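Local coordinates for leucine-rich repeat protein (Bacteroides thetaiotaomicron, PDB 4ECN), which is of unknown function but, as an extracellular protein built largely of leucine-rich repeats, probably binds other proteins, at residues 43-48 with 54-59; 315-318 with 324-327; 391-396 with 597-602; 408-413 with 807-812. All coordinates share one frame; numbering follows the deposited sequence.

Contact 1 of 4, residues 43-48 with 54-59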
# COMPACT_ATOMS: atom_id res chain seq x y z
N LYS A 43 12.26 -2.69 60.35
CA LYS A 43 13.47 -2.32 59.58
C LYS A 43 13.25 -2.50 58.06
O LYS A 43 12.28 -3.14 57.64
CB LYS A 43 14.69 -3.16 60.01
CG LYS A 43 15.50 -2.59 61.16
CD LYS A 43 16.69 -3.50 61.50
CE LYS A 43 17.55 -2.99 62.62
NZ LYS A 43 18.70 -3.89 62.90
N ILE A 44 14.14 -1.90 57.24
CA ILE A 44 14.12 -2.00 55.78
C ILE A 44 15.55 -1.73 55.26
O ILE A 44 16.24 -0.83 55.75
CB ILE A 44 13.07 -1.07 55.08
CG1 ILE A 44 12.89 -1.45 53.59
CG2 ILE A 44 13.37 0.44 55.27
CD1 ILE A 44 11.77 -0.79 52.88
N LYS A 45 15.98 -2.53 54.28
CA LYS A 45 17.28 -2.36 53.63
C LYS A 45 16.98 -2.10 52.17
O LYS A 45 16.65 -3.02 51.41
CB LYS A 45 18.23 -3.56 53.88
CG LYS A 45 19.67 -3.36 53.34
CD LYS A 45 20.67 -4.41 53.86
CE LYS A 45 20.48 -5.81 53.31
NZ LYS A 45 21.19 -6.84 54.11
N VAL A 46 17.02 -0.85 51.79
CA VAL A 46 16.72 -0.46 50.43
C VAL A 46 18.04 -0.50 49.63
O VAL A 46 19.02 0.20 49.96
CB VAL A 46 15.99 0.91 50.35
CG1 VAL A 46 15.65 1.27 48.92
CG2 VAL A 46 14.73 0.90 51.21
N VAL A 47 18.06 -1.34 48.60
CA VAL A 47 19.19 -1.52 47.69
C VAL A 47 19.03 -0.49 46.55
O VAL A 47 17.99 -0.45 45.89
CB VAL A 47 19.28 -2.99 47.19
CG1 VAL A 47 20.39 -3.17 46.16
CG2 VAL A 47 19.46 -3.95 48.35
N MSE A 48 20.06 0.35 46.35
CA MSE A 48 20.05 1.40 45.32
C MSE A 48 21.30 1.40 44.47
O MSE A 48 22.32 0.84 44.87
CB MSE A 48 19.94 2.79 45.96
CG MSE A 48 18.58 3.12 46.52
SE MSE A 48 18.76 4.60 47.76
CE MSE A 48 19.60 3.61 49.29
N THR A 54 26.48 0.32 43.39
CA THR A 54 25.42 -0.57 43.89
C THR A 54 25.62 -0.66 45.41
O THR A 54 26.35 -1.52 45.90
CB THR A 54 25.45 -1.95 43.17
OG1 THR A 54 25.49 -1.75 41.75
CG2 THR A 54 24.26 -2.85 43.53
N VAL A 55 25.01 0.29 46.16
CA VAL A 55 25.17 0.37 47.61
C VAL A 55 23.76 0.42 48.29
O VAL A 55 22.85 1.12 47.83
CB VAL A 55 26.10 1.56 48.01
CG1 VAL A 55 25.58 2.91 47.52
CG2 VAL A 55 26.41 1.57 49.51
N SER A 56 23.61 -0.39 49.36
CA SER A 56 22.40 -0.55 50.17
C SER A 56 22.57 0.08 51.55
O SER A 56 23.70 0.23 52.02
CB SER A 56 22.07 -2.04 50.33
OG SER A 56 23.09 -2.77 50.98
N GLN A 57 21.46 0.43 52.21
CA GLN A 57 21.50 1.04 53.53
C GLN A 57 20.32 0.57 54.37
O GLN A 57 19.20 0.51 53.86
CB GLN A 57 21.51 2.58 53.41
CG GLN A 57 21.60 3.34 54.75
CD GLN A 57 22.95 3.28 55.40
OE1 GLN A 57 23.89 3.97 54.99
NE2 GLN A 57 23.06 2.50 56.47
N THR A 58 20.56 0.26 55.65
CA THR A 58 19.51 -0.19 56.56
C THR A 58 18.96 1.02 57.35
O THR A 58 19.72 1.86 57.84
CB THR A 58 20.02 -1.30 57.50
OG1 THR A 58 20.69 -2.31 56.73
CG2 THR A 58 18.90 -1.94 58.33
N LEU A 59 17.61 1.08 57.43
CA LEU A 59 16.82 2.09 58.15
C LEU A 59 15.75 1.42 59.00
O LEU A 59 15.38 0.28 58.72
CB LEU A 59 16.16 3.09 57.17
CG LEU A 59 17.08 4.04 56.41
CD1 LEU A 59 16.42 4.53 55.15
CD2 LEU A 59 17.55 5.19 57.27
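Strands 43-48 and 54-59 pair antiparallel, with Ile-44, Val-46 and Met-48 set against Leu-59, Gln-57 and Val-55 as hydrogen-bonded pairs. The Ile-44 end is the firmer. Ile-44 N donates to Leu-59 O at 2.9 Å, and Leu-59 N returns a nearly straight bond to Ile-44 O, also 2.9 Å. The two bonds of the Val-46 and Gln-57 pair are weak, each 3.3 Å between N and O. Met-48 is selenomethionine in the crystal. Its N bonds to Val-55 O, and Val-55 N returns a weak bond to Met-48 O.

Apolar contact is modest. Val-47 CG2 rests on Ser-56 CB at 3.8 Å. On the other face, Ile-44 CG2 approaches Leu-59 CB at 4.3 Å.

The face that carries Val-47 and Ser-56 also carries Lys-45 and Thr-58. Lys-45 CG is anti to its N (chi1 -174°), which carries the chain alongside Thr-58, with CD 3.6 Å from Thr-58 OG1. The bend at chi3 (71°) turns only the end of the chain, where NZ makes a weak bond to Tyr-93 OH. With an alanine here, the Thr-58 hydroxyl would probably lose its covering methylenes and Tyr-93 this weak partner.

The hairpin belongs to a DUF4458 domain of the transthyretin clan. Strand 43-49 lies between strands 54-63 and 83-93. Met-48 and Leu-59 pack on Leu-78 of strand 73-81, while Val-47 touches Trp-210 of strand 202-212.

Contact 2 of 4, residues 315-318 with 324-327. With NA (sodium ion), chain B.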
# COMPACT_ATOMS: atom_id res chain seq x y z
N PRO A 315 5.94 -9.56 12.84
CA PRO A 315 5.04 -9.23 11.71
C PRO A 315 5.76 -8.29 10.74
O PRO A 315 6.29 -7.24 11.15
CB PRO A 315 3.84 -8.58 12.39
CG PRO A 315 4.35 -8.08 13.71
CD PRO A 315 5.44 -9.00 14.12
N GLY A 316 5.88 -8.74 9.48
CA GLY A 316 6.60 -8.02 8.42
C GLY A 316 7.99 -8.58 8.11
O GLY A 316 8.57 -8.25 7.07
N VAL A 317 8.54 -9.43 9.02
CA VAL A 317 9.86 -10.04 8.87
C VAL A 317 9.68 -11.46 8.36
O VAL A 317 8.89 -12.24 8.91
CB VAL A 317 10.72 -10.01 10.17
CG1 VAL A 317 12.05 -10.73 9.97
CG2 VAL A 317 10.96 -8.60 10.67
N ASP A 318 10.44 -11.77 7.30
CA ASP A 318 10.52 -13.06 6.61
C ASP A 318 11.97 -13.61 6.81
O ASP A 318 12.95 -12.86 6.73
CB ASP A 318 10.10 -12.93 5.12
CG ASP A 318 8.73 -12.27 4.90
OD1 ASP A 318 7.71 -12.99 5.01
OD2 ASP A 318 8.69 -11.04 4.60
N ARG A 324 18.01 -16.50 9.20
CA ARG A 324 18.45 -15.18 8.76
C ARG A 324 17.32 -14.38 8.09
O ARG A 324 16.42 -14.95 7.50
CB ARG A 324 19.66 -15.31 7.84
CG ARG A 324 20.85 -15.76 8.68
CD ARG A 324 22.19 -15.27 8.17
NE ARG A 324 22.32 -13.82 8.26
CZ ARG A 324 23.28 -13.13 7.66
NH1 ARG A 324 24.18 -13.75 6.91
NH2 ARG A 324 23.33 -11.81 7.78
N VAL A 325 17.35 -13.05 8.27
CA VAL A 325 16.32 -12.13 7.75
C VAL A 325 16.43 -12.03 6.22
O VAL A 325 17.47 -11.67 5.69
CB VAL A 325 16.47 -10.75 8.44
CG1 VAL A 325 15.60 -9.70 7.76
CG2 VAL A 325 16.15 -10.84 9.93
N THR A 326 15.34 -12.35 5.50
CA THR A 326 15.31 -12.33 4.03
C THR A 326 14.34 -11.27 3.51
O THR A 326 14.42 -10.86 2.34
CB THR A 326 14.93 -13.69 3.49
OG1 THR A 326 13.69 -14.12 4.07
CG2 THR A 326 16.01 -14.72 3.74
N GLY A 327 13.45 -10.83 4.39
CA GLY A 327 12.46 -9.81 4.10
C GLY A 327 12.19 -8.94 5.30
O GLY A 327 12.13 -9.42 6.44
NA NA B . 6.77 -13.05 10.26
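Asp-318 O is the focus of this hairpin contact, for two backbone N-H groups of the partner strand converge on it. Thr-326 N lies 2.7 Å from Asp-318 O, and Gly-327 N lies 3.1 Å from the same oxygen. Both come from the same face of the carbonyl plane. Two residues facing one make a classic beta bulge. In the other direction Asp-318 N donates a nearly straight bond to Gly-327 O, 3.0 Å away. The Thr-326 hydroxyl adds a weak bond to Asp-318 O. With chi1 at 55°, OG1 sits between the backbone N and carbonyl carbon of Thr-326, and from there it reaches that oxygen. Beside these polar links, Val-317 CG1 meets Val-325 CG2 at 4.1 Å, the two side chains crossing at about a right angle.

A sodium ion forms the next layer. Val-317 O binds it at 2.6 Å, and Gln-314 O is a second ligand. On the far strand, Asp-270 of helix 266-280 accepts from Val-325 N and forms a salt bridge with Arg-324. Val-325 also packs on Leu-274 of that helix. Thr-326 bonds through its backbone to Lys-350, which ties the hairpin to the leucine-rich repeat sheet. Strand 317-319 is the outermost strand at this end of that sheet.

One peptide group does two jobs. Its oxygen, Val-317 O, binds sodium, while its N-H, on Asp-318, bonds to Gly-327 O. The ion is likely to polarise this peptide and so strengthen its N-H as a donor.

Contact 3 of 4, residues 391-396 with 597-602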
# COMPACT_ATOMS: atom_id res chain seq x y z
N PHE A 391 -4.96 2.36 -9.55
CA PHE A 391 -5.28 3.74 -9.91
C PHE A 391 -5.51 4.04 -11.37
O PHE A 391 -5.92 5.17 -11.66
CB PHE A 391 -4.11 4.66 -9.51
CG PHE A 391 -3.69 4.63 -8.06
CD1 PHE A 391 -4.42 5.29 -7.09
CD2 PHE A 391 -2.52 3.98 -7.68
CE1 PHE A 391 -4.03 5.26 -5.76
CE2 PHE A 391 -2.11 3.98 -6.35
CZ PHE A 391 -2.85 4.64 -5.40
N LEU A 392 -5.20 3.13 -12.33
CA LEU A 392 -5.26 3.61 -13.71
C LEU A 392 -6.28 2.88 -14.56
O LEU A 392 -7.06 3.54 -15.24
CB LEU A 392 -3.88 3.51 -14.36
CG LEU A 392 -2.69 4.06 -13.51
CD1 LEU A 392 -1.33 3.62 -14.07
CD2 LEU A 392 -2.81 5.55 -13.23
N ASP A 393 -6.25 1.55 -14.58
CA ASP A 393 -7.16 0.76 -15.43
C ASP A 393 -8.60 0.80 -14.97
O ASP A 393 -8.87 0.76 -13.76
CB ASP A 393 -6.73 -0.72 -15.45
CG ASP A 393 -5.42 -1.05 -16.13
OD1 ASP A 393 -5.09 -0.40 -17.15
OD2 ASP A 393 -4.80 -2.06 -15.72
N TYR A 394 -9.51 0.76 -15.95
CA TYR A 394 -10.94 0.65 -15.74
C TYR A 394 -11.58 0.11 -17.01
O TYR A 394 -11.07 0.36 -18.11
CB TYR A 394 -11.59 1.98 -15.29
CG TYR A 394 -11.83 3.01 -16.37
CD1 TYR A 394 -10.79 3.81 -16.83
CD2 TYR A 394 -13.11 3.26 -16.86
CE1 TYR A 394 -11.00 4.80 -17.80
CE2 TYR A 394 -13.34 4.26 -17.81
CZ TYR A 394 -12.28 5.01 -18.29
OH TYR A 394 -12.50 5.98 -19.26
N ASP A 395 -12.66 -0.67 -16.87
CA ASP A 395 -13.44 -1.24 -17.97
C ASP A 395 -14.08 -0.07 -18.78
O ASP A 395 -14.86 0.73 -18.23
CB ASP A 395 -14.49 -2.20 -17.37
CG ASP A 395 -15.23 -3.11 -18.32
OD1 ASP A 395 -15.59 -2.65 -19.43
OD2 ASP A 395 -15.53 -4.27 -17.93
N GLN A 396 -13.67 0.07 -20.07
CA GLN A 396 -14.10 1.16 -20.97
C GLN A 396 -15.60 1.18 -21.20
O GLN A 396 -16.14 2.24 -21.54
CB GLN A 396 -13.40 1.09 -22.33
CG GLN A 396 -11.96 1.56 -22.27
CD GLN A 396 -11.81 2.89 -21.58
OE1 GLN A 396 -12.35 3.92 -22.01
NE2 GLN A 396 -11.06 2.89 -20.51
N LEU A 597 5.41 -0.71 -26.47
CA LEU A 597 4.71 -0.56 -25.19
C LEU A 597 3.52 -1.48 -25.07
O LEU A 597 2.74 -1.59 -26.01
CB LEU A 597 4.23 0.89 -24.96
CG LEU A 597 5.27 2.01 -24.67
CD1 LEU A 597 4.58 3.23 -24.14
CD2 LEU A 597 6.26 1.61 -23.60
N THR A 598 3.33 -2.08 -23.89
CA THR A 598 2.15 -2.90 -23.55
C THR A 598 1.14 -2.00 -22.89
O THR A 598 -0.07 -2.19 -23.06
CB THR A 598 2.51 -4.10 -22.66
OG1 THR A 598 3.64 -4.82 -23.19
CG2 THR A 598 1.35 -5.04 -22.48
N ASP A 599 1.64 -1.01 -22.13
CA ASP A 599 0.78 -0.09 -21.41
C ASP A 599 1.23 1.32 -21.61
O ASP A 599 2.42 1.63 -21.50
CB ASP A 599 0.74 -0.43 -19.91
CG ASP A 599 -0.18 -1.59 -19.56
OD1 ASP A 599 -1.43 -1.38 -19.56
OD2 ASP A 599 0.33 -2.69 -19.23
N LEU A 600 0.27 2.20 -21.88
CA LEU A 600 0.52 3.62 -22.05
C LEU A 600 -0.67 4.36 -21.49
O LEU A 600 -1.79 4.11 -21.92
CB LEU A 600 0.81 3.98 -23.52
CG LEU A 600 1.00 5.44 -23.88
CD1 LEU A 600 2.24 6.02 -23.22
CD2 LEU A 600 1.01 5.63 -25.38
N LYS A 601 -0.42 5.19 -20.47
CA LYS A 601 -1.43 5.98 -19.78
C LYS A 601 -1.00 7.44 -19.78
O LYS A 601 -0.10 7.83 -19.04
CB LYS A 601 -1.66 5.46 -18.34
CG LYS A 601 -2.16 4.01 -18.20
CD LYS A 601 -3.61 3.79 -18.68
CE LYS A 601 -3.99 2.35 -18.46
NZ LYS A 601 -5.43 2.10 -18.74
N LEU A 602 -1.59 8.24 -20.69
CA LEU A 602 -1.25 9.66 -20.81
C LEU A 602 -2.42 10.55 -20.37
O LEU A 602 -2.36 11.76 -20.57
CB LEU A 602 -0.85 9.98 -22.27
CG LEU A 602 0.45 9.34 -22.81
CD1 LEU A 602 0.52 9.44 -24.31
CD2 LEU A 602 1.70 9.95 -22.18
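Lys-601 reaches from its strand to the carboxylate of Asp-393, and the two form a salt bridge with NZ 3.0 Å from OD1. The lysine chain has one sharp bend. Its CG stands anti to the carbonyl carbon (chi1 -61°), and the turn comes at chi2 (-69°). Beyond that the chain runs extended to NZ. Asp-393 also holds CG anti to its carbonyl carbon (chi1 -67°). The two side chains cross at about a right angle, and Asp-393 offers OD1 through its anti lone pair, on the side away from OD2. Nearer the strand, Leu-392 CD1 lies against Lys-601 CG at 4.2 Å, so the lysine stem has an apolar neighbour.

The strand follows the leucine-rich repeat pattern. Leu-597, Leu-600 and Leu-602 are consensus leucines, and Asn-605 bonds to Leu-602 O. Leu-600 packs on Leu-578 and Phe-614. Asp-599 and Lys-601, at the variable positions between, point toward the loop 391-396 that follows helix 386-391.

Asp-599 OD1 is 4.5 Å from Asp-393 OD1, a pair of like charges. Lys-388 forms salt bridges to Asp-599 OD1 and Asp-393 OD2, which probably offsets their repulsion. An asparagine in place of Asp-393 would probably leave Lys-601 and Lys-388 with less negative charge to balance them.

Contact 4 of 4, residues 408-413 with 807-812; sequences INRNPE and SLIQLQ
Arg-410 extends its guanidinium to the side-chain oxygen of Gln-810, and this two-donor grip on one oxygen is the close part of the contact. Gln-810 OE1 sits at the guanidinium edge, near its plane. NH2 makes the main bond to OE1. The modelled 2.5 Å between Arg-410 NH2 and Gln-810 OE1 is very short, and its exact length is doubtful at this resolution. NH1 adds a weak bond to the same OE1 at 3.3 Å. The guanidinium and amide planes are 37° apart, so the two groups are not coplanar. Arg-410 CG stands between its backbone N and carbonyl carbon (chi1 65°). From there the chain runs extended to NE and reaches the strand. Ile-809 lies alongside the arginine, running the other way, with CG2 3.9 Å from Arg-410 NE.

The other side is looser. Past Arg-410, the first residue out of helical conformation, the chain turns away from the strand. Asn-411 OD1 accepts from Glu-413 N at 2.8 Å, an Asx turn that shapes this loop from within. Pro-412 and Glu-413 are exposed to solvent, and Glu-413 is poorly ordered.

Gln-810 and Gln-812 occupy variable positions of a leucine-rich repeat strand, while Leu-808 and Leu-811 are its consensus leucines. Strand 810-812 runs in a parallel sheet between strands 780-782 and 831-833. Arg-410, Ile-809 and Gln-810 all touch Ile-831. Leu-403 of helix 402-409 packs on both glutamines, so the helix itself also rests against this strand.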
# COMPACT_ATOMS: atom_id res chain seq x y z
N ILE A 408 -25.57 -5.37 -21.52
CA ILE A 408 -24.36 -6.21 -21.60
C ILE A 408 -24.27 -7.17 -20.40
O ILE A 408 -23.92 -8.34 -20.58
CB ILE A 408 -23.09 -5.32 -21.70
CG1 ILE A 408 -23.05 -4.65 -23.09
CG2 ILE A 408 -21.81 -6.14 -21.45
CD1 ILE A 408 -22.11 -3.51 -23.29
N ASN A 409 -24.57 -6.66 -19.20
CA ASN A 409 -24.51 -7.43 -17.96
C ASN A 409 -25.49 -8.58 -17.96
O ASN A 409 -25.12 -9.65 -17.47
CB ASN A 409 -24.75 -6.56 -16.75
CG ASN A 409 -23.57 -5.68 -16.42
OD1 ASN A 409 -22.40 -6.01 -16.69
ND2 ASN A 409 -23.86 -4.56 -15.79
N ARG A 410 -26.71 -8.40 -18.54
CA ARG A 410 -27.67 -9.50 -18.60
C ARG A 410 -27.54 -10.28 -19.94
O ARG A 410 -28.44 -11.04 -20.28
CB ARG A 410 -29.12 -9.03 -18.37
CG ARG A 410 -29.68 -8.11 -19.42
CD ARG A 410 -31.09 -7.70 -19.08
NE ARG A 410 -31.53 -6.69 -20.03
CZ ARG A 410 -31.56 -5.39 -19.79
NH1 ARG A 410 -31.25 -4.91 -18.59
NH2 ARG A 410 -31.97 -4.54 -20.74
N ASN A 411 -26.41 -10.14 -20.66
CA ASN A 411 -26.15 -10.89 -21.88
C ASN A 411 -25.04 -11.91 -21.58
O ASN A 411 -23.90 -11.51 -21.35
CB ASN A 411 -25.79 -9.98 -23.07
CG ASN A 411 -25.61 -10.70 -24.40
OD1 ASN A 411 -25.41 -11.92 -24.48
ND2 ASN A 411 -25.67 -9.95 -25.50
N PRO A 412 -25.34 -13.23 -21.57
CA PRO A 412 -24.30 -14.23 -21.25
C PRO A 412 -23.29 -14.44 -22.39
O PRO A 412 -22.25 -15.07 -22.15
CB PRO A 412 -25.10 -15.51 -20.99
CG PRO A 412 -26.56 -15.07 -20.89
CD PRO A 412 -26.64 -13.89 -21.79
N GLU A 413 -23.56 -13.88 -23.59
CA GLU A 413 -22.64 -13.95 -24.74
C GLU A 413 -21.49 -12.91 -24.62
O GLU A 413 -20.59 -12.91 -25.46
CB GLU A 413 -23.38 -13.72 -26.08
CG GLU A 413 -24.45 -14.74 -26.46
CD GLU A 413 -25.10 -14.43 -27.80
OE1 GLU A 413 -25.80 -13.39 -27.92
OE2 GLU A 413 -24.92 -15.25 -28.73
N SER A 807 -35.50 -9.86 -30.71
CA SER A 807 -34.61 -10.01 -29.56
C SER A 807 -34.75 -8.91 -28.51
O SER A 807 -34.14 -9.01 -27.44
CB SER A 807 -33.16 -10.05 -30.02
OG SER A 807 -32.94 -11.17 -30.86
N LEU A 808 -35.54 -7.86 -28.82
CA LEU A 808 -35.74 -6.66 -28.00
C LEU A 808 -36.34 -6.98 -26.62
O LEU A 808 -37.44 -7.51 -26.52
CB LEU A 808 -36.62 -5.64 -28.74
CG LEU A 808 -36.55 -4.20 -28.24
CD1 LEU A 808 -35.12 -3.69 -28.10
CD2 LEU A 808 -37.33 -3.29 -29.14
N ILE A 809 -35.60 -6.61 -25.57
CA ILE A 809 -35.95 -6.81 -24.17
C ILE A 809 -36.28 -5.46 -23.52
O ILE A 809 -37.32 -5.34 -22.85
CB ILE A 809 -34.79 -7.52 -23.40
CG1 ILE A 809 -34.66 -8.97 -23.83
CG2 ILE A 809 -34.94 -7.40 -21.88
CD1 ILE A 809 -33.35 -9.54 -23.43
N GLN A 810 -35.38 -4.46 -23.68
CA GLN A 810 -35.53 -3.15 -23.08
C GLN A 810 -35.70 -2.04 -24.12
O GLN A 810 -34.98 -1.98 -25.12
CB GLN A 810 -34.31 -2.84 -22.20
CG GLN A 810 -34.52 -1.62 -21.31
CD GLN A 810 -33.52 -1.47 -20.20
OE1 GLN A 810 -32.61 -2.27 -20.01
NE2 GLN A 810 -33.66 -0.39 -19.44
N LEU A 811 -36.65 -1.15 -23.85
CA LEU A 811 -36.95 0.06 -24.60
C LEU A 811 -37.08 1.23 -23.66
O LEU A 811 -37.77 1.13 -22.64
CB LEU A 811 -38.22 -0.10 -25.44
CG LEU A 811 -38.68 1.14 -26.22
CD1 LEU A 811 -37.63 1.60 -27.23
CD2 LEU A 811 -39.98 0.87 -26.93
N GLN A 812 -36.42 2.35 -23.99
CA GLN A 812 -36.51 3.59 -23.22
C GLN A 812 -36.98 4.69 -24.15
O GLN A 812 -36.26 5.08 -25.07
CB GLN A 812 -35.21 3.96 -22.53
CG GLN A 812 -34.87 3.02 -21.39
CD GLN A 812 -33.62 3.39 -20.66
OE1 GLN A 812 -32.73 4.07 -21.19
NE2 GLN A 812 -33.50 2.91 -19.44

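Contacts 1 and 2 are both hairpins held by backbone hydrogen bonds, but in different domains, their centres about 46 Å apart. Contact 1 is a partly buried strand pair in a DUF4458 domain. Contact 2 is also partly buried, starts the repeat sheet and adds a sodium ion. Contacts 3 and 4 instead join distant parts of the chain through side chains: a salt bridge in a largely buried setting in contact 3, and a partly exposed arginine-to-amide link in contact 4. Contacts 2 and 3 reach the same sheet. Contacts 3 and 4 use the two ends of one region, the loop before helix 402-409 and the turn after it, and come within about 7 Å at their nearest atoms.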